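Dihydrodipicolinate synthase from Bacteroides thetaiotaomicron probably condenses pyruvate with aspartate semialdehyde through a Schiff-base intermediate, a step on the way to diaminopimelate and lysine. Local coordinates of one contact, PDB 4XKY (chain A, 2.10 Å), residues 11-16 and 46-51, beside the matching contact of the related 4-hydroxy-tetrahydrodipicolinate synthase from Thermotoga maritima, PDB 1O5K (chain B, 1.80 Å), residues 20-25 and 54-59. Structure 2 is superposed on structure 1 by the backbone atoms of these residues (RMSD 0.29 Å); each is numbered along its deposited sequence.

Structure 1 (4XKY); sequences PLVTPL and GTTGES.
The carboxylate of Glu50 has the methyl CD1 of Leu16 before it, 4.3 Å from OE1 and about as far from OE2; OE1 also accepts from Ala277 N, while OE2 forms a salt bridge with Lys263. Water 2 donates to Glu50 OE2 and to Thr48 O and accepts from Thr14 N; water 1 donates to Leu12 O and accepts from Gly46 N. Thr14 OG1 donates to Gly49 O over 2.7 Å at a C=O...O angle of 120°. Thr48 CG2 stands 3.2 Å from Pro11 O and 3.9 Å from Val13 CG1. Leu12 starts away from 46-51 and packs on Ile31 and Leu34. Both segments are loops following strands 7-8 and 42-44 of the TIM barrel, at its active-site end: Thr48, hydrogen-bonded to Tyr258, is predicted to bind pyruvate.

Structure 2 (1O5K); sequences AIVTPF and GTTGES.
The ring of Phe25 presents its edge to the Glu58 carboxylate, the planes 85° apart: CE1 is 3.6 Å from OE2, near the ring plane, and 3.7 Å from OE1; Thr23 O lies over the centre of one face. Glu58 OE2 also accepts from Arg282 N, while OE1 forms a salt bridge with Lys268. Water 4 donates to Glu58 OE1 and to Thr56 O and accepts from Thr23 N; water 3 donates to Ile21 O and accepts from Gly54 N. Thr23 OG1 donates to Gly57 O over 2.7 Å at a C=O...O angle of 115°. Thr56 CG2 stands 3.1 Å from Ala20 O and 4.0 Å from Val22 CG1. Ile21 starts away from 54-59 and packs on Tyr35 and Leu38. Predicted to bind pyruvate, Thr56 hydrogen-bonds through OG1 to Asn263 and the pyruvate-modified lysine seen at position 173.

Structure 1 against structure 2
Shared are the bond from Thr14(A) OG1 to Gly49(A) O, which recurs as Thr23(B) OG1 to Gly57(B) O, and both bridging waters, which recur at their places. The side chains of Val13(A), Thr14(A), Thr48(A) and Glu50(A) and their counterparts keep their positions.

At Pro11(A) / Ala20(B) the CB atoms coincide, and the touch on the threonine is kept: Pro11(A) CB lies 4.0 Å from Thr48(A) CB, and Ala20(B) CB 4.0 Å from Thr56(B) CB. CG and CD of the proline ring have no counterpart in Ala20(B), and the covalent closure of the side chain onto the backbone N is absent. Leu12(A) and Ile21(B) both start away from the other loop; their CB atoms are 0.9 Å apart after superposition and their outer branches run to different places.

The third exchange is Leu16(A) against Phe25(B). CB coincides, CG lies 0.7 Å apart, and CD1 and CD2 of Leu16(A) fall on CD1 and CD2 of Phe25(B), 0.6 Å apart after superposition. The touch on the glutamate stays: Leu16(A) CD1 is 4.3 Å from Glu50(A) OE1, Phe25(B) CD1 4.4 Å from Glu58(B) OE1. Beyond this the ring of Phe25(B) adds CZ, which reaches past the leucine and has no counterpart in Leu16(A).

Structure 1 (4XKY)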
loop_
_atom_site.group_PDB
_atom_site.type_symbol
_atom_site.label_atom_id
_atom_site.label_comp_id
_atom_site.label_asym_id
_atom_site.label_seq_id
_atom_site.Cartn_x
_atom_site.Cartn_y
_atom_site.Cartn_z
ATOM N N PRO A 11 4.893 -22.675 15.708
ATOM C CA PRO A 11 6.049 -22.084 15.081
ATOM C C PRO A 11 7.046 -21.751 16.186
ATOM O O PRO A 11 6.890 -20.754 16.913
ATOM C CB PRO A 11 5.485 -20.818 14.419
ATOM C CG PRO A 11 4.357 -20.409 15.317
ATOM C CD PRO A 11 3.873 -21.667 16.027
ATOM N N LEU A 12 8.045 -22.613 16.340
ATOM C CA LEU A 12 9.028 -22.424 17.390
ATOM C C LEU A 12 9.768 -21.097 17.260
ATOM O O LEU A 12 10.116 -20.676 16.172
ATOM C CB LEU A 12 10.054 -23.553 17.403
ATOM C CG LEU A 12 9.691 -24.838 18.147
ATOM C CD1 LEU A 12 8.489 -25.464 17.485
ATOM C CD2 LEU A 12 10.837 -25.819 18.080
ATOM N N VAL A 13 10.025 -20.453 18.399
ATOM C CA VAL A 13 11.028 -19.411 18.456
ATOM C C VAL A 13 12.380 -20.084 18.227
ATOM O O VAL A 13 12.520 -21.306 18.429
ATOM C CB VAL A 13 11.011 -18.623 19.796
ATOM C CG1 VAL A 13 9.672 -17.936 20.010
ATOM C CG2 VAL A 13 11.282 -19.511 20.981
ATOM N N THR A 14 13.337 -19.301 17.732
ATOM C CA THR A 14 14.712 -19.736 17.592
ATOM C C THR A 14 15.386 -19.139 18.822
ATOM O O THR A 14 15.655 -17.953 18.859
ATOM C CB THR A 14 15.349 -19.245 16.266
ATOM O OG1 THR A 14 14.592 -19.738 15.136
ATOM C CG2 THR A 14 16.801 -19.723 16.159
ATOM N N PRO A 15 15.587 -19.945 19.874
ATOM C CA PRO A 15 16.201 -19.396 21.096
ATOM C C PRO A 15 17.660 -19.100 20.862
ATOM O O PRO A 15 18.354 -19.892 20.218
ATOM C CB PRO A 15 16.017 -20.487 22.139
ATOM C CG PRO A 15 15.333 -21.627 21.474
ATOM C CD PRO A 15 15.283 -21.377 19.990
ATOM N N LEU A 16 18.080 -17.937 21.343
ATOM C CA LEU A 16 19.402 -17.380 21.107
ATOM C C LEU A 16 20.114 -17.024 22.403
ATOM O O LEU A 16 19.482 -16.583 23.375
ATOM C CB LEU A 16 19.239 -16.104 20.309
ATOM C CG LEU A 16 18.560 -16.279 18.962
ATOM C CD1 LEU A 16 18.444 -14.894 18.344
ATOM C CD2 LEU A 16 19.362 -17.235 18.072
ATOM N N GLY A 46 9.825 -20.255 10.957
ATOM C CA GLY A 46 8.753 -19.349 10.552
ATOM C C GLY A 46 9.143 -17.926 10.981
ATOM O O GLY A 46 10.270 -17.697 11.469
ATOM N N THR A 47 8.217 -16.988 10.768
ATOM C CA THR A 47 8.306 -15.579 11.235
ATOM C C THR A 47 8.600 -15.473 12.737
ATOM O O THR A 47 9.477 -14.735 13.155
ATOM C CB THR A 47 6.988 -14.815 10.953
ATOM O OG1 THR A 47 6.626 -14.978 9.577
ATOM C CG2 THR A 47 7.152 -13.293 11.215
ATOM N N THR A 48 7.868 -16.246 13.525
ATOM C CA THR A 48 8.113 -16.399 14.953
ATOM C C THR A 48 9.545 -16.862 15.319
ATOM O O THR A 48 10.070 -16.484 16.393
ATOM C CB THR A 48 7.067 -17.354 15.548
ATOM O OG1 THR A 48 5.772 -16.776 15.362
ATOM C CG2 THR A 48 7.283 -17.540 16.994
ATOM N N GLY A 49 10.147 -17.638 14.413
ATOM C CA GLY A 49 11.538 -18.126 14.516
ATOM C C GLY A 49 12.586 -17.160 13.985
ATOM O O GLY A 49 13.764 -17.516 13.904
ATOM N N GLU A 50 12.157 -15.951 13.598
ATOM C CA GLU A 50 13.081 -14.885 13.129
ATOM C C GLU A 50 13.938 -15.314 11.901
ATOM O O GLU A 50 15.090 -14.895 11.776
ATOM C CB GLU A 50 14.038 -14.468 14.286
ATOM C CG GLU A 50 13.421 -13.647 15.402
ATOM C CD GLU A 50 14.314 -13.548 16.643
ATOM O OE1 GLU A 50 15.124 -12.592 16.784
ATOM O OE2 GLU A 50 14.186 -14.448 17.492
ATOM N N SER A 51 13.429 -16.142 10.998
ATOM C CA SER A 51 14.357 -16.780 10.022
ATOM C C SER A 51 15.118 -15.760 9.153
ATOM O O SER A 51 16.342 -15.837 8.969
ATOM C CB SER A 51 13.650 -17.761 9.092
ATOM O OG SER A 51 14.624 -18.418 8.272
HETATM O O HOH W 1 8.946 -21.096 13.645
HETATM O O HOH W 2 12.593 -16.468 17.342
#

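Structure 2 (1O5K)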
loop_
_atom_site.group_PDB
_atom_site.type_symbol
_atom_site.label_atom_id
_atom_site.label_comp_id
_atom_site.label_asym_id
_atom_site.label_seq_id
_atom_site.Cartn_x
_atom_site.Cartn_y
_atom_site.Cartn_z
ATOM N N ALA B 20 4.695 -22.764 15.742
ATOM C CA ALA B 20 5.692 -21.966 15.020
ATOM C C ALA B 20 6.707 -21.597 16.093
ATOM O O ALA B 20 6.566 -20.623 16.819
ATOM C CB ALA B 20 5.061 -20.750 14.410
ATOM N N ILE B 21 7.727 -22.417 16.200
ATOM C CA ILE B 21 8.598 -22.404 17.394
ATOM C C ILE B 21 9.640 -21.293 17.246
ATOM O O ILE B 21 10.094 -20.996 16.136
ATOM C CB ILE B 21 9.211 -23.790 17.626
ATOM C CG1 ILE B 21 9.817 -23.863 19.039
ATOM C CG2 ILE B 21 10.239 -24.158 16.525
ATOM C CD1 ILE B 21 10.154 -25.248 19.517
ATOM N N VAL B 22 9.904 -20.598 18.356
ATOM C CA VAL B 22 10.984 -19.606 18.417
ATOM C C VAL B 22 12.377 -20.244 18.235
ATOM O O VAL B 22 12.560 -21.440 18.381
ATOM C CB VAL B 22 10.994 -18.795 19.736
ATOM C CG1 VAL B 22 9.668 -18.069 20.007
ATOM C CG2 VAL B 22 11.352 -19.698 20.904
ATOM N N THR B 23 13.323 -19.398 17.821
ATOM C CA THR B 23 14.714 -19.720 17.718
ATOM C C THR B 23 15.421 -19.039 18.907
ATOM O O THR B 23 15.685 -17.856 18.854
ATOM C CB THR B 23 15.272 -19.220 16.361
ATOM O OG1 THR B 23 14.564 -19.855 15.275
ATOM C CG2 THR B 23 16.710 -19.663 16.214
ATOM N N PRO B 24 15.725 -19.770 19.986
ATOM C CA PRO B 24 16.421 -19.143 21.091
ATOM C C PRO B 24 17.855 -18.788 20.779
ATOM O O PRO B 24 18.538 -19.505 20.034
ATOM C CB PRO B 24 16.370 -20.206 22.198
ATOM C CG PRO B 24 15.351 -21.201 21.727
ATOM C CD PRO B 24 15.408 -21.171 20.265
ATOM N N PHE B 25 18.290 -17.666 21.342
ATOM C CA PHE B 25 19.636 -17.200 21.257
ATOM C C PHE B 25 20.186 -16.969 22.627
ATOM O O PHE B 25 19.444 -16.635 23.567
ATOM C CB PHE B 25 19.740 -15.858 20.506
ATOM C CG PHE B 25 19.126 -15.871 19.103
ATOM C CD1 PHE B 25 18.069 -15.014 18.768
ATOM C CD2 PHE B 25 19.604 -16.732 18.124
ATOM C CE1 PHE B 25 17.519 -15.020 17.502
ATOM C CE2 PHE B 25 19.031 -16.748 16.873
ATOM C CZ PHE B 25 18.019 -15.909 16.541
ATOM N N GLY B 54 9.918 -20.080 10.762
ATOM C CA GLY B 54 8.891 -19.144 10.287
ATOM C C GLY B 54 9.298 -17.802 10.889
ATOM O O GLY B 54 10.401 -17.639 11.464
ATOM N N THR B 55 8.381 -16.851 10.769
ATOM C CA THR B 55 8.544 -15.502 11.318
ATOM C C THR B 55 8.803 -15.543 12.781
ATOM O O THR B 55 9.623 -14.792 13.318
ATOM C CB THR B 55 7.228 -14.653 11.100
ATOM O OG1 THR B 55 6.443 -15.189 10.017
ATOM C CG2 THR B 55 7.604 -13.328 10.564
ATOM N N THR B 56 8.049 -16.394 13.462
ATOM C CA THR B 56 8.184 -16.544 14.922
ATOM C C THR B 56 9.574 -17.044 15.308
ATOM O O THR B 56 10.034 -16.786 16.380
ATOM C CB THR B 56 7.116 -17.492 15.456
ATOM O OG1 THR B 56 5.816 -17.021 15.077
ATOM C CG2 THR B 56 7.078 -17.533 17.004
ATOM N N GLY B 57 10.233 -17.784 14.417
ATOM C CA GLY B 57 11.603 -18.223 14.660
ATOM C C GLY B 57 12.665 -17.318 14.046
ATOM O O GLY B 57 13.811 -17.737 13.804
ATOM N N GLU B 58 12.301 -16.080 13.731
ATOM C CA GLU B 58 13.284 -15.069 13.260
ATOM C C GLU B 58 14.051 -15.509 12.027
ATOM O O GLU B 58 15.234 -15.196 11.872
ATOM C CB GLU B 58 14.216 -14.616 14.382
ATOM C CG GLU B 58 13.469 -13.743 15.360
ATOM C CD GLU B 58 14.227 -13.435 16.613
ATOM O OE1 GLU B 58 13.951 -14.136 17.630
ATOM O OE2 GLU B 58 15.075 -12.500 16.566
ATOM N N SER B 59 13.323 -16.153 11.114
ATOM C CA SER B 59 13.952 -16.552 9.893
ATOM C C SER B 59 14.776 -15.483 9.168
ATOM O O SER B 59 15.779 -15.851 8.575
ATOM C CB SER B 59 12.964 -17.223 8.948
ATOM O OG SER B 59 11.961 -16.351 8.570
HETATM O O HOH W 3 9.052 -20.913 13.594
HETATM O O HOH W 4 12.613 -16.608 17.347
#